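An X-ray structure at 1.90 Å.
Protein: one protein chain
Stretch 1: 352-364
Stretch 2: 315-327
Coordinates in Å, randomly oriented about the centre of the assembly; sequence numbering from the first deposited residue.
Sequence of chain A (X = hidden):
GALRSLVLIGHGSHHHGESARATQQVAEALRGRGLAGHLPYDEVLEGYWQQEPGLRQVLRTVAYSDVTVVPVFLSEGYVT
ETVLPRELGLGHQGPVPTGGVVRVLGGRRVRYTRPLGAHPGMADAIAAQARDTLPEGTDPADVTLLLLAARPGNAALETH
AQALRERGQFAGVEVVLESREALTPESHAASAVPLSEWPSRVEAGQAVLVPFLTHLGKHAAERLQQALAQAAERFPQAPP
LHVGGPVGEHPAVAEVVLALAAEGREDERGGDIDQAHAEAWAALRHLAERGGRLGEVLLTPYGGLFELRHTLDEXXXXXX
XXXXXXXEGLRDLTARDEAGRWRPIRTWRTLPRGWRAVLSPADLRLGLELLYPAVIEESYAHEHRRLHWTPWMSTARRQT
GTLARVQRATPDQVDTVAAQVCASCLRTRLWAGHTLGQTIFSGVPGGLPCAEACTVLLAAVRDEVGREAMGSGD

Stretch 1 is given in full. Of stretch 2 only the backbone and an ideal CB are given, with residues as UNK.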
ATOM      1  N   PRO A 352      -6.864   5.118  -7.891  1.00 19.01           N
ATOM      2  CA  PRO A 352      -6.018   5.586  -8.965  1.00 18.24           C
ATOM      3  C   PRO A 352      -6.299   7.044  -9.405  1.00 19.14           C
ATOM      4  O   PRO A 352      -7.379   7.586  -9.202  1.00 18.36           O
ATOM      5  CB  PRO A 352      -6.287   4.538 -10.078  1.00 19.42           C
ATOM      6  CG  PRO A 352      -7.733   4.236  -9.893  1.00 18.33           C
ATOM      7  CD  PRO A 352      -7.930   4.224  -8.375  1.00 18.68           C
ATOM      8  N   ARG A 353      -5.243   7.667  -9.912  1.00 18.98           N
ATOM      9  CA  ARG A 353      -5.267   8.955 -10.509  1.00 19.74           C
ATOM     10  C   ARG A 353      -5.667   8.849 -11.986  1.00 19.08           C
ATOM     11  O   ARG A 353      -5.799   7.780 -12.538  1.00 19.35           O
ATOM     12  CB  ARG A 353      -3.922   9.671 -10.353  1.00 19.85           C
ATOM     13  CG  ARG A 353      -3.623  10.101  -8.960  1.00 21.39           C
ATOM     14  CD  ARG A 353      -2.161  10.548  -8.813  1.00 22.34           C
ATOM     15  NE  ARG A 353      -1.267   9.408  -8.717  1.00 21.73           N
ATOM     16  CZ  ARG A 353       0.059   9.434  -8.519  1.00 23.15           C
ATOM     17  NH1 ARG A 353       0.698  10.583  -8.442  1.00 25.24           N
ATOM     18  NH2 ARG A 353       0.709   8.272  -8.358  1.00 23.58           N
ATOM     19  N   GLY A 354      -5.989   9.996 -12.547  1.00 18.33           N
ATOM     20  CA  GLY A 354      -6.100  10.130 -13.998  1.00 20.41           C
ATOM     21  C   GLY A 354      -7.476  10.229 -14.648  1.00 19.55           C
ATOM     22  O   GLY A 354      -7.590  10.346 -15.867  1.00 17.95           O
ATOM     23  N   TRP A 355      -8.477  10.351 -13.813  1.00 17.50           N
ATOM     24  CA  TRP A 355      -9.872  10.308 -14.227  1.00 19.02           C
ATOM     25  C   TRP A 355     -10.659  11.511 -13.735  1.00 18.38           C
ATOM     26  O   TRP A 355     -10.246  12.201 -12.788  1.00 17.94           O
ATOM     27  CB  TRP A 355     -10.492   9.008 -13.753  1.00 17.81           C
ATOM     28  CG  TRP A 355     -10.483   8.894 -12.236  1.00 20.06           C
ATOM     29  CD1 TRP A 355      -9.529   8.330 -11.499  1.00 19.54           C
ATOM     30  CD2 TRP A 355     -11.475   9.372 -11.300  1.00 16.06           C
ATOM     31  NE1 TRP A 355      -9.808   8.427 -10.201  1.00 17.76           N
ATOM     32  CE2 TRP A 355     -10.989   9.100 -10.030  1.00 18.70           C
ATOM     33  CE3 TRP A 355     -12.706  10.021 -11.429  1.00 19.78           C
ATOM     34  CZ2 TRP A 355     -11.710   9.410  -8.859  1.00 18.83           C
ATOM     35  CZ3 TRP A 355     -13.424  10.319 -10.284  1.00 17.96           C
ATOM     36  CH2 TRP A 355     -12.912  10.050  -9.022  1.00 18.40           C
ATOM     37  N   ARG A 356     -11.785  11.815 -14.381  1.00 20.12           N
ATOM     38  CA  ARG A 356     -12.776  12.784 -13.828  1.00 19.88           C
ATOM     39  C   ARG A 356     -14.213  12.355 -14.157  1.00 20.85           C
ATOM     40  O   ARG A 356     -14.482  11.918 -15.270  1.00 21.16           O
ATOM     41  CB  ARG A 356     -12.534  14.228 -14.302  1.00 20.35           C
ATOM     42  CG  ARG A 356     -12.984  14.589 -15.662  1.00 21.62           C
ATOM     43  CD  ARG A 356     -12.444  15.863 -16.188  1.00 20.46           C
ATOM     44  NE  ARG A 356     -13.363  16.997 -15.986  1.00 20.72           N
ATOM     45  CZ  ARG A 356     -14.361  17.336 -16.796  1.00 20.03           C
ATOM     46  NH1 ARG A 356     -15.098  18.393 -16.513  1.00 18.31           N
ATOM     47  NH2 ARG A 356     -14.581  16.669 -17.917  1.00 18.20           N
ATOM     48  N   ALA A 357     -15.111  12.405 -13.198  1.00 19.08           N
ATOM     49  CA  ALA A 357     -16.461  12.021 -13.477  1.00 19.36           C
ATOM     50  C   ALA A 357     -17.308  13.246 -13.488  1.00 19.61           C
ATOM     51  O   ALA A 357     -17.247  14.044 -12.535  1.00 19.42           O
ATOM     52  CB  ALA A 357     -17.003  11.041 -12.441  1.00 18.38           C
ATOM     53  N   VAL A 358     -18.159  13.395 -14.506  1.00 19.24           N
ATOM     54  CA  VAL A 358     -19.138  14.490 -14.509  1.00 19.51           C
ATOM     55  C   VAL A 358     -20.515  13.897 -14.429  1.00 20.59           C
ATOM     56  O   VAL A 358     -20.931  13.182 -15.326  1.00 21.37           O
ATOM     57  CB  VAL A 358     -18.945  15.391 -15.722  1.00 20.12           C
ATOM     58  CG1 VAL A 358     -20.075  16.449 -15.830  1.00 20.52           C
ATOM     59  CG2 VAL A 358     -17.637  16.113 -15.637  1.00 19.39           C
ATOM     60  N   LEU A 359     -21.200  14.103 -13.292  1.00 21.67           N
ATOM     61  CA  LEU A 359     -22.487  13.467 -12.982  1.00 20.81           C
ATOM     62  C   LEU A 359     -23.627  14.491 -12.769  1.00 21.75           C
ATOM     63  O   LEU A 359     -23.429  15.551 -12.239  1.00 16.97           O
ATOM     64  CB  LEU A 359     -22.410  12.606 -11.689  1.00 21.68           C
ATOM     65  CG  LEU A 359     -21.410  11.464 -11.700  1.00 22.72           C
ATOM     66  CD1 LEU A 359     -21.430  10.640 -10.443  1.00 23.57           C
ATOM     67  CD2 LEU A 359     -21.536  10.537 -12.924  1.00 26.54           C
ATOM     68  N   SER A 360     -24.802  14.137 -13.279  1.00 21.76           N
ATOM     69  CA  SER A 360     -25.983  14.869 -13.024  1.00 21.88           C
ATOM     70  C   SER A 360     -26.371  14.678 -11.563  1.00 22.35           C
ATOM     71  O   SER A 360     -25.934  13.709 -10.920  1.00 21.18           O
ATOM     72  CB  SER A 360     -27.057  14.284 -13.932  1.00 22.19           C
ATOM     73  OG  SER A 360     -27.429  13.011 -13.466  1.00 18.95           O
ATOM     74  N   PRO A 361     -27.171  15.593 -11.024  1.00 22.01           N
ATOM     75  CA  PRO A 361     -27.656  15.332  -9.703  1.00 23.93           C
ATOM     76  C   PRO A 361     -28.374  14.018  -9.476  1.00 23.17           C
ATOM     77  O   PRO A 361     -28.284  13.457  -8.348  1.00 25.36           O
ATOM     78  CB  PRO A 361     -28.653  16.512  -9.455  1.00 22.74           C
ATOM     79  CG  PRO A 361     -28.039  17.596 -10.205  1.00 21.71           C
ATOM     80  CD  PRO A 361     -27.538  16.958 -11.477  1.00 22.57           C
ATOM     81  N   ALA A 362     -29.101  13.531 -10.478  1.00 23.22           N
ATOM     82  CA  ALA A 362     -29.826  12.312 -10.332  1.00 22.67           C
ATOM     83  C   ALA A 362     -28.861  11.148 -10.210  1.00 21.37           C
ATOM     84  O   ALA A 362     -29.214  10.166  -9.660  1.00 22.50           O
ATOM     85  CB  ALA A 362     -30.767  12.053 -11.559  1.00 24.16           C
ATOM     86  N   ASP A 363     -27.665  11.258 -10.784  1.00 20.75           N
ATOM     87  CA  ASP A 363     -26.679  10.152 -10.790  1.00 19.37           C
ATOM     88  C   ASP A 363     -25.702  10.257  -9.603  1.00 18.76           C
ATOM     89  O   ASP A 363     -24.888   9.378  -9.407  1.00 19.23           O
ATOM     90  CB  ASP A 363     -25.896  10.173 -12.070  1.00 19.59           C
ATOM     91  CG  ASP A 363     -26.620   9.484 -13.254  1.00 27.95           C
ATOM     92  OD1 ASP A 363     -27.577   8.707 -13.011  1.00 27.08           O
ATOM     93  OD2 ASP A 363     -26.183   9.737 -14.406  1.00 26.40           O
ATOM     94  N   LEU A 364     -25.696  11.348  -8.858  1.00 18.61           N
ATOM     95  CA  LEU A 364     -24.681  11.538  -7.804  1.00 19.52           C
ATOM     96  C   LEU A 364     -24.651  10.447  -6.764  1.00 18.48           C
ATOM     97  O   LEU A 364     -23.571   9.954  -6.390  1.00 20.76           O
ATOM     98  CB  LEU A 364     -24.848  12.924  -7.094  1.00 19.55           C
ATOM     99  CG  LEU A 364     -23.741  13.387  -6.099  1.00 19.80           C
ATOM    100  CD1 LEU A 364     -22.412  13.468  -6.735  1.00 24.20           C
ATOM    101  CD2 LEU A 364     -24.131  14.796  -5.510  1.00 22.96           C
ATOM    102  N   UNK A 315      -6.449  20.692  -9.607  1.00 19.87           N
ATOM    103  CA  UNK A 315      -5.668  21.608 -10.443  1.00 19.57           C
ATOM    104  C   UNK A 315      -5.187  21.047 -11.797  1.00 18.69           C
ATOM    105  O   UNK A 315      -4.678  21.749 -12.685  1.00 19.22           O
ATOM    106  CB  UNK A 315      -4.445  22.066  -9.646  1.00 19.57           C
ATOM    107  N   UNK A 316      -5.364  19.765 -12.000  1.00 19.26           N
ATOM    108  CA  UNK A 316      -4.792  19.152 -13.157  1.00 20.56           C
ATOM    109  C   UNK A 316      -5.649  19.498 -14.386  1.00 21.66           C
ATOM    110  O   UNK A 316      -6.868  19.453 -14.342  1.00 20.12           O
ATOM    111  CB  UNK A 316      -4.677  17.639 -12.960  1.00 20.56           C
ATOM    112  N   UNK A 317      -4.989  19.757 -15.498  1.00 22.65           N
ATOM    113  CA  UNK A 317      -5.687  20.105 -16.718  1.00 24.84           C
ATOM    114  C   UNK A 317      -6.759  19.073 -17.086  1.00 24.91           C
ATOM    115  O   UNK A 317      -6.538  17.860 -17.084  1.00 24.30           O
ATOM    116  CB  UNK A 317      -4.683  20.250 -17.863  1.00 24.84           C
ATOM    117  N   UNK A 318      -7.966  19.584 -17.353  1.00 25.11           N
ATOM    118  CA  UNK A 318      -9.139  18.757 -17.592  1.00 27.70           C
ATOM    119  C   UNK A 318      -8.914  17.786 -18.724  1.00 26.83           C
ATOM    120  O   UNK A 318      -9.343  16.638 -18.631  1.00 26.56           O
ATOM    121  CB  UNK A 318     -10.358  19.632 -17.893  1.00 27.70           C
ATOM    122  N   UNK A 319      -8.206  18.234 -19.762  1.00 26.95           N
ATOM    123  CA  UNK A 319      -7.912  17.408 -20.924  1.00 28.29           C
ATOM    124  C   UNK A 319      -6.853  16.328 -20.697  1.00 28.85           C
ATOM    125  O   UNK A 319      -6.711  15.467 -21.535  1.00 29.38           O
ATOM    126  CB  UNK A 319      -7.461  18.312 -22.073  1.00 28.29           C
ATOM    127  N   UNK A 320      -6.130  16.372 -19.584  1.00 28.40           N
ATOM    128  CA  UNK A 320      -5.117  15.384 -19.199  1.00 28.35           C
ATOM    129  C   UNK A 320      -5.836  14.230 -18.443  1.00 28.18           C
ATOM    130  O   UNK A 320      -5.223  13.229 -18.103  1.00 29.95           O
ATOM    131  CB  UNK A 320      -4.028  16.024 -18.335  1.00 28.35           C
ATOM    132  N   UNK A 321      -7.136  14.378 -18.169  1.00 24.68           N
ATOM    133  CA  UNK A 321      -7.900  13.352 -17.460  1.00 24.90           C
ATOM    134  C   UNK A 321      -8.856  12.573 -18.367  1.00 25.10           C
ATOM    135  O   UNK A 321      -9.391  13.147 -19.277  1.00 26.88           O
ATOM    136  CB  UNK A 321      -8.694  14.000 -16.324  1.00 24.90           C
ATOM    137  N   UNK A 322      -9.102  11.291 -18.077  1.00 24.44           N
ATOM    138  CA  UNK A 322     -10.121  10.520 -18.789  1.00 23.82           C
ATOM    139  C   UNK A 322     -11.478  10.865 -18.154  1.00 23.05           C
ATOM    140  O   UNK A 322     -11.649  10.754 -16.965  1.00 20.69           O
ATOM    141  CB  UNK A 322      -9.836   9.018 -18.725  1.00 23.82           C
ATOM    142  N   UNK A 323     -12.419  11.329 -18.948  1.00 22.47           N
ATOM    143  CA  UNK A 323     -13.753  11.729 -18.465  1.00 21.81           C
ATOM    144  C   UNK A 323     -14.723  10.628 -18.603  1.00 21.98           C
ATOM    145  O   UNK A 323     -14.837  10.028 -19.709  1.00 19.78           O
ATOM    146  CB  UNK A 323     -14.275  12.957 -19.213  1.00 21.81           C
ATOM    147  N   UNK A 324     -15.510  10.395 -17.555  1.00 19.62           N
ATOM    148  CA  UNK A 324     -16.680   9.548 -17.630  1.00 18.97           C
ATOM    149  C   UNK A 324     -17.865  10.282 -17.144  1.00 19.08           C
ATOM    150  O   UNK A 324     -17.743  11.295 -16.387  1.00 17.50           O
ATOM    151  CB  UNK A 324     -16.492   8.257 -16.831  1.00 18.97           C
ATOM    152  N   UNK A 325     -19.041   9.776 -17.509  1.00 17.94           N
ATOM    153  CA  UNK A 325     -20.247  10.556 -17.254  1.00 18.69           C
ATOM    154  C   UNK A 325     -21.352   9.700 -16.656  1.00 19.53           C
ATOM    155  O   UNK A 325     -22.489  10.139 -16.613  1.00 16.22           O
ATOM    156  CB  UNK A 325     -20.738  11.211 -18.547  1.00 18.69           C
ATOM    157  N   UNK A 326     -21.052   8.441 -16.291  1.00 18.56           N
ATOM    158  CA  UNK A 326     -22.037   7.513 -15.718  1.00 20.22           C
ATOM    159  C   UNK A 326     -21.453   6.961 -14.393  1.00 20.25           C
ATOM    160  O   UNK A 326     -20.235   6.922 -14.194  1.00 22.66           O
ATOM    161  CB  UNK A 326     -22.365   6.382 -16.695  1.00 20.22           C
ATOM    162  N   UNK A 327     -22.300   6.634 -13.438  1.00 20.63           N
ATOM    163  CA  UNK A 327     -21.833   5.939 -12.191  1.00 20.77           C
ATOM    164  C   UNK A 327     -21.073   4.677 -12.448  1.00 21.74           C
ATOM    165  O   UNK A 327     -20.060   4.346 -11.809  1.00 20.93           O
ATOM    166  CB  UNK A 327     -23.022   5.598 -11.291  1.00 20.77           C
TER

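Strand 322-324 runs parallel to strand 355-359, and four backbone hydrogen bonds set the register. The N of 322 gives to Gly-354 O (2.8 Å), the N of Arg-356 to the O of 322 (2.8 Å), the N of 324 to Arg-356 O (2.9 Å), and the N of Val-358 to the O of 324 (2.8 Å). These bonds ask only that 322 and 324 keep an N-H, which rules out proline there.

Position 315 has phi 80°, which favours glycine, and nothing of stretch 1 is near. It is Gly-315.

At 316 the CB points toward stretch 1 but lies beyond 5.5 Å. Only a long side chain could reach across. The residue is Arg-316, extended, with NH1 3.9 Å from Gly-354 CA.

Position 317 is out of reach, so stretch 1 sets no demand. It is Ala-317.

At 318 the CB points sideways, 4.4 Å from Arg-356 NE. A small or polar residue would suit the space beside the guanidinium. Thr-318 lays CG2 over one face of it, 3.8 Å from Arg-356 NE. Water 1 accepts from Arg-356 NH1 (3.1 Å) and makes a weak bond with Thr-318 OG1 (3.4 Å).

Position 319 points away and is free of stretch 1; it is Leu-319. Position 320 points sideways with no neighbour near its CB. An acid there could answer the arginine at 316, and Asp-320 does: Arg-316 NE forms a salt bridge with Asp-320 OD2 (3.1 Å).

At 321 the CB points toward stretch 1, 3.8 Å from Gly-354 O and 4.2 Å from Arg-356 CD. A medium apolar side chain fits, since the aliphatic part of Arg-356 and the backbone of 354-355 line the site. Leu-321 puts CD1 4.1 Å from Arg-356 CB and CD2 3.8 Å from Trp-355 N.

Position 322 pairs with Trp-355, and its side chain lies on the same sheet face. Its CB is 3.9 Å from Gly-354 O, and stretch 1 puts nothing in the way further out, so several polar or apolar side chains would do. Gln-322 is extended (chi1 and chi2 t), and its amide makes no hydrogen bond to stretch 1.

Position 323 pairs with Arg-356 on the other face. Its CB is 3.9 Å from Arg-356 NH2, so a short acceptor is favoured; serine, threonine, asparagine or aspartate are plausible. Thr-323 OG1 accepts from Arg-356 NH2 (3.1 Å), near the guanidinium plane.

Position 324 pairs with Ala-357, whose small side chain leaves room for a branched apolar one. Val-324 sets CG2 3.9 Å from Ala-357 CB.

At 325 the CB points sideways, 3.8 Å from Val-358 O. Many residues could stand here; it is Val-325. Water 2 donates to Val-325 O (2.8 Å) and to Asp-363 OD2 (2.6 Å).

Position 326 points away from stretch 1, which gives little guidance. Thr-326 is an N-cap, its side chain capping a backbone N just past the stretch.

Position 327 has phi -55°, which suits proline, and Leu-359 and Asp-363 lie nearby. A compact apolar residue fits. Pro-327 CD is 4.2 Å from Leu-359 CD2 and 3.8 Å from Asp-363 CG.

Stretch 2, residues 315-327: GRATLDLQTVVTP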
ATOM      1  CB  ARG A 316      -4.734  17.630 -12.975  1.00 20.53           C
ATOM      2  CG  ARG A 316      -3.884  16.962 -13.937  1.00 21.92           C
ATOM      3  CD  ARG A 316      -3.581  15.568 -13.457  1.00 22.62           C
ATOM      4  NE  ARG A 316      -3.087  14.766 -14.531  1.00 23.42           N
ATOM      5  CZ  ARG A 316      -2.928  13.459 -14.519  1.00 19.36           C
ATOM      6  NH1 ARG A 316      -3.197  12.669 -13.483  1.00 21.33           N
ATOM      7  NH2 ARG A 316      -2.463  12.921 -15.600  1.00 19.93           N
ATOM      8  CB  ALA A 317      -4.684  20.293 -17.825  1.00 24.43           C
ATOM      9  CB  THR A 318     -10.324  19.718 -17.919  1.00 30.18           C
ATOM     10  OG1 THR A 318     -10.713  20.353 -16.688  1.00 34.36           O
ATOM     11  CG2 THR A 318     -11.407  19.024 -18.503  1.00 30.21           C
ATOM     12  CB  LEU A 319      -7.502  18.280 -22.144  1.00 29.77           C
ATOM     13  CG  LEU A 319      -8.479  19.415 -22.547  1.00 30.47           C
ATOM     14  CD1 LEU A 319      -7.949  20.189 -23.752  1.00 32.37           C
ATOM     15  CD2 LEU A 319      -9.919  18.888 -22.761  1.00 30.32           C
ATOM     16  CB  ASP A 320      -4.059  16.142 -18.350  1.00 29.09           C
ATOM     17  CG  ASP A 320      -2.659  15.426 -18.245  1.00 31.79           C
ATOM     18  OD1 ASP A 320      -2.285  14.612 -19.130  1.00 38.04           O
ATOM     19  OD2 ASP A 320      -1.915  15.705 -17.245  1.00 31.68           O
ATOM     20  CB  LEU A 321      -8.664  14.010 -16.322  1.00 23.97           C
ATOM     21  CG  LEU A 321      -7.780  14.728 -15.291  1.00 22.01           C
ATOM     22  CD1 LEU A 321      -8.641  15.499 -14.340  1.00 24.36           C
ATOM     23  CD2 LEU A 321      -6.869  13.732 -14.577  1.00 16.68           C
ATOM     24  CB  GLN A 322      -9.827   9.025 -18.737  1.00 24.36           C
ATOM     25  CG  GLN A 322     -10.934   8.187 -19.317  1.00 26.62           C
ATOM     26  CD  GLN A 322     -10.659   6.705 -19.297  1.00 25.44           C
ATOM     27  OE1 GLN A 322      -9.562   6.248 -18.905  1.00 28.25           O
ATOM     28  NE2 GLN A 322     -11.634   5.939 -19.774  1.00 26.43           N
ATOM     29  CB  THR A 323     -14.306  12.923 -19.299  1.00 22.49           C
ATOM     30  OG1 THR A 323     -13.468  14.027 -19.093  1.00 24.17           O
ATOM     31  CG2 THR A 323     -15.720  13.370 -18.844  1.00 23.53           C
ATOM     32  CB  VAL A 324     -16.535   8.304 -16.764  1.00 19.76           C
ATOM     33  CG1 VAL A 324     -15.524   7.315 -17.396  1.00 20.24           C
ATOM     34  CG2 VAL A 324     -16.153   8.638 -15.347  1.00 19.96           C
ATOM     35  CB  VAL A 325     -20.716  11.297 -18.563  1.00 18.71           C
ATOM     36  CG1 VAL A 325     -19.676  12.289 -19.040  1.00 21.47           C
ATOM     37  CG2 VAL A 325     -21.092  10.275 -19.647  1.00 19.70           C
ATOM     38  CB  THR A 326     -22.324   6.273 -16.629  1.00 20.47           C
ATOM     39  OG1 THR A 326     -21.103   5.587 -16.829  1.00 25.19           O
ATOM     40  CG2 THR A 326     -22.813   6.686 -17.985  1.00 22.22           C
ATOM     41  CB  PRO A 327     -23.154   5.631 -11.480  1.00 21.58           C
ATOM     42  CG  PRO A 327     -24.084   6.628 -11.995  1.00 18.65           C
ATOM     43  CD  PRO A 327     -23.728   6.988 -13.348  1.00 22.02           C
TER
HETATM   44  O   HOH W   1     -13.650  20.599 -14.966  1.00 36.43           O
HETATM   45  O   HOH W   2     -24.441  11.532 -15.084  1.00 22.87           O
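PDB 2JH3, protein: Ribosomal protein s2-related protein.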